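Local coordinates for blue (Type 1) copper domain protein (Nitrosopumilus maritimus, PDB 5FC9) that probably carries electrons as a purple cupredoxin, holding copper in an open mononuclear type 1 site within its plastocyanin/azurin-family domain, at residues Ala2-Pro7 with Tyr19-Leu24. Sequence-based numbering, arbitrary orientation.
Sequences AQIIIP and YSPLNL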
loop_
_atom_site.group_PDB
_atom_site.type_symbol
_atom_site.label_atom_id
_atom_site.label_comp_id
_atom_site.label_asym_id
_atom_site.label_seq_id
_atom_site.Cartn_x
_atom_site.Cartn_y
_atom_site.Cartn_z
ATOM N N ALA A 2 6.878 -30.865 1.220
ATOM C CA ALA A 2 7.359 -29.607 0.646
ATOM C C ALA A 2 6.124 -28.719 0.539
ATOM O O ALA A 2 5.335 -28.834 -0.400
ATOM C CB ALA A 2 8.000 -29.830 -0.703
ATOM N N GLN A 3 5.957 -27.853 1.525
ATOM C CA GLN A 3 4.689 -27.174 1.721
ATOM C C GLN A 3 4.830 -25.674 1.609
ATOM O O GLN A 3 5.855 -25.106 2.004
ATOM C CB GLN A 3 4.098 -27.504 3.097
ATOM C CG GLN A 3 3.756 -28.963 3.302
ATOM C CD GLN A 3 3.124 -29.185 4.664
ATOM O OE1 GLN A 3 2.259 -28.410 5.096
ATOM N NE2 GLN A 3 3.555 -30.230 5.356
ATOM N N ILE A 4 3.787 -25.052 1.072
ATOM C CA ILE A 4 3.648 -23.604 1.125
ATOM C C ILE A 4 2.324 -23.305 1.802
ATOM O O ILE A 4 1.292 -23.835 1.400
ATOM C CB ILE A 4 3.674 -22.965 -0.268
ATOM C CG1 ILE A 4 5.007 -23.262 -0.964
ATOM C CG2 ILE A 4 3.417 -21.446 -0.161
ATOM C CD1 ILE A 4 4.979 -23.136 -2.474
ATOM N N ILE A 5 2.350 -22.450 2.822
ATOM C CA ILE A 5 1.138 -22.077 3.523
ATOM C C ILE A 5 0.658 -20.702 3.076
ATOM O O ILE A 5 1.464 -19.778 2.978
ATOM C CB ILE A 5 1.352 -22.044 5.036
ATOM C CG1 ILE A 5 1.807 -23.420 5.537
ATOM C CG2 ILE A 5 0.080 -21.574 5.748
ATOM C CD1 ILE A 5 1.945 -23.497 7.036
ATOM N N ILE A 6 -0.631 -20.586 2.777
ATOM C CA ILE A 6 -1.256 -19.278 2.603
ATOM C C ILE A 6 -1.820 -18.876 3.965
ATOM O O ILE A 6 -2.782 -19.477 4.440
ATOM C CB ILE A 6 -2.377 -19.291 1.536
ATOM C CG1 ILE A 6 -1.914 -19.992 0.253
ATOM C CG2 ILE A 6 -2.837 -17.873 1.240
ATOM C CD1 ILE A 6 -3.045 -20.195 -0.751
ATOM N N PRO A 7 -1.197 -17.886 4.625
ATOM C CA PRO A 7 -1.591 -17.652 6.014
ATOM C C PRO A 7 -2.828 -16.786 6.166
ATOM O O PRO A 7 -3.272 -16.104 5.233
ATOM C CB PRO A 7 -0.370 -16.933 6.595
ATOM C CG PRO A 7 0.154 -16.136 5.428
ATOM C CD PRO A 7 -0.030 -17.071 4.236
ATOM N N TYR A 19 2.943 -15.609 1.304
ATOM C CA TYR A 19 3.108 -17.065 1.293
ATOM C C TYR A 19 4.316 -17.486 2.104
ATOM O O TYR A 19 5.334 -16.809 2.098
ATOM C CB TYR A 19 3.268 -17.580 -0.142
ATOM C CG TYR A 19 2.179 -17.135 -1.091
ATOM C CD1 TYR A 19 0.835 -17.241 -0.744
ATOM C CD2 TYR A 19 2.498 -16.600 -2.326
ATOM C CE1 TYR A 19 -0.164 -16.823 -1.607
ATOM C CE2 TYR A 19 1.514 -16.170 -3.199
ATOM C CZ TYR A 19 0.179 -16.285 -2.837
ATOM O OH TYR A 19 -0.826 -15.868 -3.678
ATOM N N SER A 20 4.201 -18.626 2.786
ATOM C CA SER A 20 5.255 -19.110 3.665
ATOM C C SER A 20 5.663 -20.530 3.301
ATOM O O SER A 20 4.900 -21.457 3.532
ATOM C CB SER A 20 4.782 -19.064 5.120
ATOM O OG SER A 20 5.822 -19.417 6.011
ATOM N N PRO A 21 6.872 -20.708 2.750
ATOM C CA PRO A 21 7.872 -19.686 2.444
ATOM C C PRO A 21 7.564 -18.977 1.138
ATOM O O PRO A 21 6.876 -19.536 0.284
ATOM C CB PRO A 21 9.162 -20.495 2.314
ATOM C CG PRO A 21 8.695 -21.818 1.822
ATOM C CD PRO A 21 7.384 -22.090 2.528
ATOM N N LEU A 22 8.097 -17.774 0.973
ATOM C CA LEU A 22 7.837 -16.987 -0.219
ATOM C C LEU A 22 8.596 -17.548 -1.427
ATOM O O LEU A 22 8.158 -17.401 -2.567
ATOM C CB LEU A 22 8.217 -15.533 0.040
ATOM C CG LEU A 22 7.743 -14.497 -0.972
ATOM C CD1 LEU A 22 6.243 -14.574 -1.145
ATOM C CD2 LEU A 22 8.170 -13.126 -0.475
ATOM N N ASN A 23 9.741 -18.173 -1.165
ATOM C CA ASN A 23 10.455 -18.944 -2.179
ATOM C C ASN A 23 10.700 -20.331 -1.623
ATOM O O ASN A 23 11.450 -20.485 -0.663
ATOM C CB ASN A 23 11.791 -18.301 -2.572
ATOM C CG ASN A 23 12.541 -19.122 -3.622
ATOM O OD1 ASN A 23 11.928 -19.710 -4.511
ATOM N ND2 ASN A 23 13.867 -19.169 -3.511
ATOM N N LEU A 24 10.043 -21.325 -2.207
ATOM C CA LEU A 24 10.219 -22.707 -1.781
ATOM C C LEU A 24 11.297 -23.351 -2.636
ATOM O O LEU A 24 11.131 -23.453 -3.846
ATOM C CB LEU A 24 8.904 -23.481 -1.901
ATOM C CG LEU A 24 9.007 -24.968 -1.542
ATOM C CD1 LEU A 24 9.172 -25.134 -0.048
ATOM C CD2 LEU A 24 7.803 -25.762 -2.064
#
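Only one antiparallel bridge, the hydrogen-bonded pair Ile5–Ser20 with CA atoms 5.1 Å apart, joins Ala2-Pro7 to Tyr19-Leu24 at the edge of this cupredoxin beta-sandwich. Ile5 N donates to Ser20 O at 2.8 Å, and Ser20 N returns a hydrogen bond to Ile5 O at 3.0 Å. The peptide before Pro21 is cis and bends the chain where Tyr19-Leu24 leaves the side of strand 3-6 and enters strand 23-26 of the other sheet, with Pro21 CD 3.4 Å from Gln3 O. Ser20, small and polar, fits the exposed side beside Ile5. Inward, branched Ile4 fills the gap between the sheets, its CG2 lying 3.9 Å from Tyr19 CB and its CD1 3.9 Å from CD2 of Leu24, which points back toward strand 3-6. Tyr19 is large enough to reach the copper site: its side chain touches the ligand Cys82, and its hydroxyl is hydrogen-bonded to Arg88 O. Ile6, touching the ligand His42, brings its CG1 to 4.0 Å from Tyr19 CD1.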